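Local coordinates for protein putative sarcosine dimethylglycine methyltransferase (Galdieria sulphuraria, PDB 2O57) that probably transfers methyl groups from S-adenosylmethionine to sarcosine and dimethylglycine, at residues K85-G90 and N149-I154; D165-F170 and A221-L226; R180-I185 and L290-D295. All blocks are in the same frame, centred on the assembly; numbering follows the deposited sequence.

Contact 1: K85-G90 and N149-I154; sequences KGLDLG and NSYDFI
Lys85 O accepts two successive backbone N-H groups. Asp152 N lies 2.8 Å from Lys85 O. Phe153 N lies 3.3 Å from Lys85 O. Both bonds are bent and weak. The bond from the amide of the same lysine is firmer: Lys85 N points almost straight at Asp152 OD2, 2.7 Å away. OD2 uses its anti lone pair, the one turned away from OD1. OD1 in turn forms a salt bridge with Lys178.

The chain turns a corner at Asp152. Beyond it the two segments run as parallel strands, with Gly86 beside Phe153 and Leu87 beside Ile154. Leu87 N donates to Phe153 O at 3.0 Å. These strands are neighbours inside the Rossmann-like sheet of the methyltransferase domain. Strand 85-89 leads into a glycine-rich turn starting at Gly90. Its sequence is consistent with the S-adenosylmethionine-binding loop of this family.

Two rings pack on strand 85-89. Phe153 has CG between its backbone N and carbonyl carbon (chi1 68°), and its ring lies against Gly86. Gly86 CA sits over the centre of that ring, 3.5 Å from the centroid, in a CH-pi contact. The lack of a CB at Gly86 leaves room for this close approach. The Tyr151 ring takes a second CH-pi contact, with Leu87 CB 3.6 Å from its centroid and nearly on the ring normal. Lys85 CG touches the same ring at Tyr151 CD1, 3.9 Å away. Tyr151 OH hydrogen-bonds to Asp109 OD2, and Lys85 NZ forms a salt bridge with the same oxygen.

Further along, Leu89 CD1 meets Ile154 CG2 at 3.8 Å. Helix 166-176 packs on Leu87, Leu89 and Ile154 through Cys173 and Val176.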
# COMPACT_ATOMS: atom_id res chain seq x y z
N LYS A 85 -17.98 -13.68 9.31
CA LYS A 85 -17.62 -14.89 8.59
C LYS A 85 -16.78 -14.56 7.37
O LYS A 85 -17.20 -13.78 6.49
CB LYS A 85 -18.90 -15.63 8.15
CG LYS A 85 -18.66 -17.06 7.77
CD LYS A 85 -19.08 -17.99 8.87
CE LYS A 85 -18.89 -19.44 8.43
NZ LYS A 85 -19.82 -19.80 7.28
N GLY A 86 -15.59 -15.14 7.33
CA GLY A 86 -14.71 -14.93 6.20
C GLY A 86 -14.38 -16.21 5.50
O GLY A 86 -14.55 -17.32 6.07
N LEU A 87 -13.93 -16.04 4.27
CA LEU A 87 -13.53 -17.09 3.37
C LEU A 87 -12.06 -16.90 3.02
O LEU A 87 -11.65 -15.80 2.54
CB LEU A 87 -14.41 -17.04 2.12
CG LEU A 87 -14.02 -17.97 0.98
CD1 LEU A 87 -14.09 -19.48 1.43
CD2 LEU A 87 -14.80 -17.68 -0.30
N ASP A 88 -11.25 -17.93 3.26
CA ASP A 88 -9.82 -17.83 2.91
C ASP A 88 -9.59 -18.63 1.63
O ASP A 88 -9.66 -19.86 1.65
CB ASP A 88 -8.89 -18.30 4.03
CG ASP A 88 -7.40 -18.12 3.70
OD1 ASP A 88 -7.01 -17.92 2.51
OD2 ASP A 88 -6.60 -18.21 4.64
N LEU A 89 -9.34 -17.90 0.53
CA LEU A 89 -9.12 -18.51 -0.77
C LEU A 89 -7.64 -18.84 -0.94
O LEU A 89 -6.79 -17.94 -1.04
CB LEU A 89 -9.65 -17.58 -1.88
CG LEU A 89 -11.16 -17.41 -2.03
CD1 LEU A 89 -11.47 -16.43 -3.14
CD2 LEU A 89 -11.84 -18.76 -2.39
N GLY A 90 -7.32 -20.11 -0.94
CA GLY A 90 -5.93 -20.56 -1.08
C GLY A 90 -5.30 -20.64 0.30
O GLY A 90 -4.18 -20.20 0.50
N ASN A 149 -23.98 -14.65 -1.27
CA ASN A 149 -24.10 -13.75 -0.15
C ASN A 149 -23.83 -14.41 1.20
O ASN A 149 -24.60 -14.21 2.12
CB ASN A 149 -25.49 -13.10 -0.13
CG ASN A 149 -25.80 -12.38 -1.40
OD1 ASN A 149 -25.00 -11.56 -1.85
ND2 ASN A 149 -26.95 -12.70 -2.02
N SER A 150 -22.75 -15.20 1.28
CA SER A 150 -22.39 -15.94 2.50
C SER A 150 -21.37 -15.22 3.40
O SER A 150 -21.41 -15.41 4.62
CB SER A 150 -21.79 -17.32 2.12
OG SER A 150 -22.81 -18.25 1.81
N TYR A 151 -20.46 -14.43 2.82
CA TYR A 151 -19.32 -13.93 3.57
C TYR A 151 -19.28 -12.45 3.87
O TYR A 151 -19.51 -11.62 3.00
CB TYR A 151 -18.00 -14.41 2.92
CG TYR A 151 -17.91 -15.92 2.93
CD1 TYR A 151 -17.59 -16.60 4.10
CD2 TYR A 151 -18.20 -16.67 1.79
CE1 TYR A 151 -17.53 -17.98 4.15
CE2 TYR A 151 -18.15 -18.06 1.80
CZ TYR A 151 -17.83 -18.71 3.00
OH TYR A 151 -17.77 -20.08 3.04
N ASP A 152 -18.92 -12.12 5.10
CA ASP A 152 -18.60 -10.74 5.42
C ASP A 152 -17.32 -10.28 4.74
O ASP A 152 -17.19 -9.12 4.42
CB ASP A 152 -18.50 -10.60 6.92
CG ASP A 152 -19.80 -10.95 7.60
OD1 ASP A 152 -20.76 -10.20 7.34
OD2 ASP A 152 -19.87 -11.97 8.32
N PHE A 153 -16.38 -11.20 4.52
CA PHE A 153 -15.07 -10.86 3.94
C PHE A 153 -14.39 -12.08 3.32
O PHE A 153 -14.72 -13.25 3.62
CB PHE A 153 -14.14 -10.18 4.98
CG PHE A 153 -13.69 -11.09 6.09
CD1 PHE A 153 -12.49 -11.81 5.99
CD2 PHE A 153 -14.45 -11.21 7.27
CE1 PHE A 153 -12.07 -12.66 7.04
CE2 PHE A 153 -14.03 -12.05 8.33
CZ PHE A 153 -12.83 -12.77 8.20
N ILE A 154 -13.50 -11.78 2.38
CA ILE A 154 -12.61 -12.74 1.73
C ILE A 154 -11.16 -12.28 1.92
O ILE A 154 -10.81 -11.08 1.78
CB ILE A 154 -12.90 -12.89 0.21
CG1 ILE A 154 -14.28 -13.46 -0.01
CG2 ILE A 154 -11.79 -13.78 -0.50
CD1 ILE A 154 -14.78 -13.45 -1.52

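Contact 2: D165-F170 and A221-L226; sequences DKLKVF and AKECGL
The Phe170 ring has Ala221 N over one face, 4.1 Å above the ring plane and offset toward the rim. Leu226 CD1 lies at the ring edge, near its plane, 4.2 Å from Phe170 CD1. Ala221 CB touches the ring at Phe170 CD1, at 3.9 Å. Phe170 also makes edge-to-face pairs with Tyr217 and Phe160.

The contact sets the first turn of helix 166-176 against the end of helix 214-223, which closes in a Schellman motif. Gly225, with positive phi, is its C-prime residue. Leu226 N donates to Ala221 O at 2.8 Å, and Gly225 N donates to Lys222 O. Cys224 N also bonds to Ala221 O, so two N-H groups grip this oxygen, from opposite faces of its plane. Just after the turn, Leu226 points its side chain toward the segment 165-170.

No hydrogen bond joins the two segments. The packing is by side chains, mostly apolar. Cys224 SG is anti to its own carbonyl carbon (chi1 -60°) and rests against the backbone at Phe170 C, 3.8 Å away. It also touches Phe170 CB. Asp165 is the N-cap of helix 166-176, its OD2 accepting from Lys168 N.

Ala221 and Leu226 also touch Phe291 of strand 284-293. Toward the surface, the side chains of Leu167 and Glu223 cross at about a right angle. Leu167 CD1 lies 4.0 Å from Cys224 SG and 3.6 Å from Glu223 OE2.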
# COMPACT_ATOMS: atom_id res chain seq x y z
N ASP A 165 -8.54 -18.19 -15.72
CA ASP A 165 -9.87 -17.63 -15.67
C ASP A 165 -10.06 -16.67 -14.50
O ASP A 165 -10.88 -16.88 -13.63
CB ASP A 165 -10.93 -18.73 -15.69
CG ASP A 165 -12.22 -18.25 -16.27
OD1 ASP A 165 -13.08 -19.10 -16.57
OD2 ASP A 165 -12.38 -17.00 -16.41
N LYS A 166 -9.27 -15.61 -14.51
CA LYS A 166 -9.36 -14.53 -13.50
C LYS A 166 -10.74 -13.89 -13.46
O LYS A 166 -11.19 -13.52 -12.37
CB LYS A 166 -8.28 -13.46 -13.71
CG LYS A 166 -6.81 -13.96 -13.73
CD LYS A 166 -6.20 -14.09 -12.35
CE LYS A 166 -4.66 -14.21 -12.43
NZ LYS A 166 -4.25 -15.48 -13.07
N LEU A 167 -11.42 -13.74 -14.61
CA LEU A 167 -12.78 -13.20 -14.59
C LEU A 167 -13.70 -14.09 -13.74
O LEU A 167 -14.45 -13.62 -12.93
CB LEU A 167 -13.38 -12.99 -15.99
CG LEU A 167 -14.83 -12.46 -16.04
CD1 LEU A 167 -15.01 -11.13 -15.26
CD2 LEU A 167 -15.47 -12.38 -17.47
N LYS A 168 -13.67 -15.40 -13.98
CA LYS A 168 -14.50 -16.31 -13.19
C LYS A 168 -14.19 -16.27 -11.67
O LYS A 168 -15.13 -16.29 -10.87
CB LYS A 168 -14.41 -17.74 -13.75
CG LYS A 168 -15.34 -18.75 -13.10
CD LYS A 168 -16.81 -18.31 -13.16
CE LYS A 168 -17.69 -19.45 -12.62
NZ LYS A 168 -19.10 -19.03 -12.55
N VAL A 169 -12.90 -16.16 -11.31
CA VAL A 169 -12.47 -15.94 -9.91
C VAL A 169 -13.18 -14.73 -9.30
O VAL A 169 -13.83 -14.83 -8.27
CB VAL A 169 -10.93 -15.73 -9.80
CG1 VAL A 169 -10.49 -15.47 -8.34
CG2 VAL A 169 -10.19 -16.96 -10.37
N PHE A 170 -13.08 -13.60 -9.97
CA PHE A 170 -13.72 -12.39 -9.46
C PHE A 170 -15.26 -12.50 -9.46
O PHE A 170 -15.89 -11.98 -8.57
CB PHE A 170 -13.22 -11.13 -10.20
CG PHE A 170 -11.90 -10.63 -9.68
CD1 PHE A 170 -11.84 -9.82 -8.52
CD2 PHE A 170 -10.72 -10.93 -10.36
CE1 PHE A 170 -10.60 -9.38 -8.02
CE2 PHE A 170 -9.49 -10.47 -9.90
CZ PHE A 170 -9.42 -9.70 -8.72
N ALA A 221 -12.69 -6.80 -11.21
CA ALA A 221 -13.48 -6.62 -10.00
C ALA A 221 -14.67 -5.66 -10.29
O ALA A 221 -15.79 -5.89 -9.85
CB ALA A 221 -12.62 -6.06 -8.89
N LYS A 222 -14.41 -4.57 -11.01
CA LYS A 222 -15.45 -3.56 -11.26
C LYS A 222 -16.59 -4.13 -12.07
O LYS A 222 -17.74 -3.89 -11.77
CB LYS A 222 -14.89 -2.33 -11.96
CG LYS A 222 -15.94 -1.25 -12.32
CD LYS A 222 -15.24 -0.09 -13.02
CE LYS A 222 -16.24 0.89 -13.68
NZ LYS A 222 -15.52 2.14 -14.05
N GLU A 223 -16.25 -4.89 -13.11
CA GLU A 223 -17.22 -5.63 -13.92
C GLU A 223 -18.18 -6.48 -13.04
O GLU A 223 -19.36 -6.66 -13.37
CB GLU A 223 -16.42 -6.56 -14.83
CG GLU A 223 -16.89 -6.59 -16.16
CD GLU A 223 -16.22 -7.67 -16.96
OE1 GLU A 223 -15.04 -7.46 -17.33
OE2 GLU A 223 -16.90 -8.70 -17.19
N CYS A 224 -17.64 -7.00 -11.93
CA CYS A 224 -18.37 -7.89 -11.02
C CYS A 224 -19.07 -7.19 -9.86
O CYS A 224 -19.56 -7.85 -8.93
CB CYS A 224 -17.41 -8.97 -10.49
SG CYS A 224 -16.72 -9.96 -11.84
N GLY A 225 -19.11 -5.86 -9.90
CA GLY A 225 -19.70 -5.06 -8.81
C GLY A 225 -18.82 -4.91 -7.58
O GLY A 225 -19.33 -4.65 -6.48
N LEU A 226 -17.50 -5.06 -7.75
CA LEU A 226 -16.56 -4.81 -6.66
C LEU A 226 -15.74 -3.57 -6.92
O LEU A 226 -14.91 -3.53 -7.85
CB LEU A 226 -15.59 -5.99 -6.43
CG LEU A 226 -16.18 -7.39 -6.25
CD1 LEU A 226 -15.07 -8.46 -6.24
CD2 LEU A 226 -16.96 -7.41 -4.98

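Contact 3: R180-I185 and L290-D295; sequences RGVMAI and LFRKSD
Backbone bonds join Met183, a selenomethionine, to Phe291 in an antiparallel hydrogen-bonded pair. Met183 N donates to Phe291 O at 2.9 Å, and Phe291 N donates back to Met183 O. Val182 with Arg292 and Ala184 with Leu290 are the flanking non-hydrogen-bonded pairs. Lys293 N donates to Gly181 O at 2.9 Å. Arg180 N then bonds to Lys293 O. Lys293 is the centre of an inverse gamma turn.

Polar side-chain contacts gather round Arg292. Arg292 NH1 donates to Arg180 O at 2.7 Å, in the carbonyl plane but with a bent N-H...O angle of 136°. The guanidinium groups of Arg180 and Arg292 are stacked, with planes 8° apart and centres 4.6 Å apart. The overlap is offset: Arg292 CD, not the centre of its guanidinium, lies over the Arg180 face. Arg180 NH2 and Arg292 NE, both in positive groups, lie 3.7 Å apart. Arg180 NH2 lies over one face of the Arg292 guanidinium. Over the opposite face lies Val182 CG2, 3.3 Å from Arg292 NH1. Arg292 NH2 also makes a weak hydrogen bond to Thr77 O and a long, weak ion pair with Glu52 of the second subunit.

Apolar contacts line both faces of the sheet. Met183 and Phe291 lie side by side, with Met183 CE 3.7 Å from Phe291 CD2. Ile185 CD1 comes to the ring edge at Phe291 CE2. On the other face, Ala184 CB meets Leu290 CG at 3.9 Å.

Strand 284-293 lies between strands 181-190 and 226-233. Helix 59-76 covers Val182, Ala184 and Leu290, while helix 214-223 packs on Ile185 and Phe291.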
# COMPACT_ATOMS: atom_id res chain seq x y z
N ARG A 180 -21.76 -5.20 0.51
CA ARG A 180 -20.84 -4.40 1.33
C ARG A 180 -19.77 -5.24 2.04
O ARG A 180 -18.99 -4.72 2.80
CB ARG A 180 -21.56 -3.46 2.30
CG ARG A 180 -22.56 -2.51 1.61
CD ARG A 180 -22.96 -1.31 2.52
NE ARG A 180 -21.79 -0.48 2.88
CZ ARG A 180 -21.14 0.36 2.06
NH1 ARG A 180 -21.49 0.50 0.77
NH2 ARG A 180 -20.11 1.06 2.52
N GLY A 181 -19.73 -6.54 1.74
CA GLY A 181 -18.58 -7.38 2.10
C GLY A 181 -17.28 -6.89 1.50
O GLY A 181 -17.28 -6.23 0.46
N VAL A 182 -16.15 -7.22 2.14
CA VAL A 182 -14.88 -6.65 1.74
C VAL A 182 -13.91 -7.78 1.39
O VAL A 182 -13.87 -8.80 2.10
CB VAL A 182 -14.30 -5.70 2.85
CG1 VAL A 182 -12.86 -5.21 2.50
CG2 VAL A 182 -15.18 -4.45 3.00
N MSE A 183 -13.16 -7.62 0.31
CA MSE A 183 -12.14 -8.62 -0.01
C MSE A 183 -10.75 -8.02 0.06
O MSE A 183 -10.50 -6.98 -0.57
CB MSE A 183 -12.37 -9.19 -1.41
CG MSE A 183 -11.21 -10.10 -1.84
SE MSE A 183 -11.63 -11.37 -3.27
CE MSE A 183 -11.71 -10.19 -4.72
N ALA A 184 -9.85 -8.69 0.75
CA ALA A 184 -8.44 -8.28 0.79
C ALA A 184 -7.59 -9.35 0.11
O ALA A 184 -7.63 -10.53 0.50
CB ALA A 184 -7.97 -8.04 2.25
N ILE A 185 -6.82 -8.96 -0.91
CA ILE A 185 -5.96 -9.90 -1.63
C ILE A 185 -4.55 -9.39 -1.75
O ILE A 185 -4.30 -8.16 -1.68
CB ILE A 185 -6.47 -10.26 -3.06
CG1 ILE A 185 -6.38 -9.04 -4.03
CG2 ILE A 185 -7.87 -10.81 -2.99
CD1 ILE A 185 -6.60 -9.45 -5.51
N LEU A 290 -7.78 -3.99 -1.79
CA LEU A 290 -9.02 -4.21 -1.06
C LEU A 290 -10.17 -3.74 -1.92
O LEU A 290 -10.10 -2.68 -2.59
CB LEU A 290 -9.03 -3.50 0.27
CG LEU A 290 -8.36 -4.23 1.45
CD1 LEU A 290 -6.79 -3.99 1.37
CD2 LEU A 290 -8.96 -3.58 2.64
N PHE A 291 -11.23 -4.53 -1.90
CA PHE A 291 -12.43 -4.25 -2.68
C PHE A 291 -13.61 -4.27 -1.75
O PHE A 291 -13.57 -4.91 -0.70
CB PHE A 291 -12.67 -5.35 -3.72
CG PHE A 291 -11.51 -5.63 -4.64
CD1 PHE A 291 -11.34 -4.88 -5.80
CD2 PHE A 291 -10.63 -6.67 -4.36
CE1 PHE A 291 -10.28 -5.16 -6.68
CE2 PHE A 291 -9.58 -6.96 -5.24
CZ PHE A 291 -9.40 -6.21 -6.39
N ARG A 292 -14.68 -3.58 -2.14
CA ARG A 292 -15.95 -3.76 -1.46
C ARG A 292 -17.04 -4.09 -2.48
O ARG A 292 -17.05 -3.55 -3.59
CB ARG A 292 -16.33 -2.54 -0.64
CG ARG A 292 -17.59 -2.74 0.22
CD ARG A 292 -18.05 -1.49 0.98
NE ARG A 292 -17.15 -1.02 2.03
CZ ARG A 292 -17.06 -1.48 3.29
NH1 ARG A 292 -17.80 -2.52 3.73
NH2 ARG A 292 -16.21 -0.88 4.11
N LYS A 293 -17.94 -5.01 -2.12
CA LYS A 293 -19.10 -5.30 -2.95
C LYS A 293 -20.18 -4.18 -2.83
O LYS A 293 -21.08 -4.23 -1.98
CB LYS A 293 -19.71 -6.65 -2.58
CG LYS A 293 -20.85 -7.07 -3.50
CD LYS A 293 -21.28 -8.55 -3.25
CE LYS A 293 -22.59 -8.89 -3.95
NZ LYS A 293 -22.96 -10.34 -3.69
N SER A 294 -20.01 -3.15 -3.66
CA SER A 294 -20.90 -1.98 -3.71
C SER A 294 -20.56 -1.24 -5.00
O SER A 294 -19.45 -1.38 -5.53
CB SER A 294 -20.70 -1.02 -2.52
OG SER A 294 -19.35 -0.57 -2.45
N ASP A 295 -21.50 -0.43 -5.44
CA ASP A 295 -21.38 0.36 -6.65
C ASP A 295 -20.31 1.44 -6.50
O ASP A 295 -19.59 1.73 -7.45
CB ASP A 295 -22.75 0.98 -6.97
CG ASP A 295 -22.80 1.67 -8.33
OD1 ASP A 295 -22.09 1.23 -9.27
OD2 ASP A 295 -23.58 2.66 -8.46

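From the N terminus, contact 1 opens at strand 85-89 and closes first, at strand 151-157. It closes a loop of 58 intervening residues and joins two parallel strands of the sheet. Contact 2 opens next, at the start of helix 166-176. Contact 3 opens at 180-185 before contact 2 closes at 221-226, and itself closes near the C terminus at 290-295. Contacts 2 and 3 therefore cross, while contact 1 precedes both in series. Contact 3 continues the sheet of contact 1: Ile154 O probably accepts from Ala184 N. Contact 2 joins two helix ends and packs on contact 3, where Phe170 touches Met183 and Phe291.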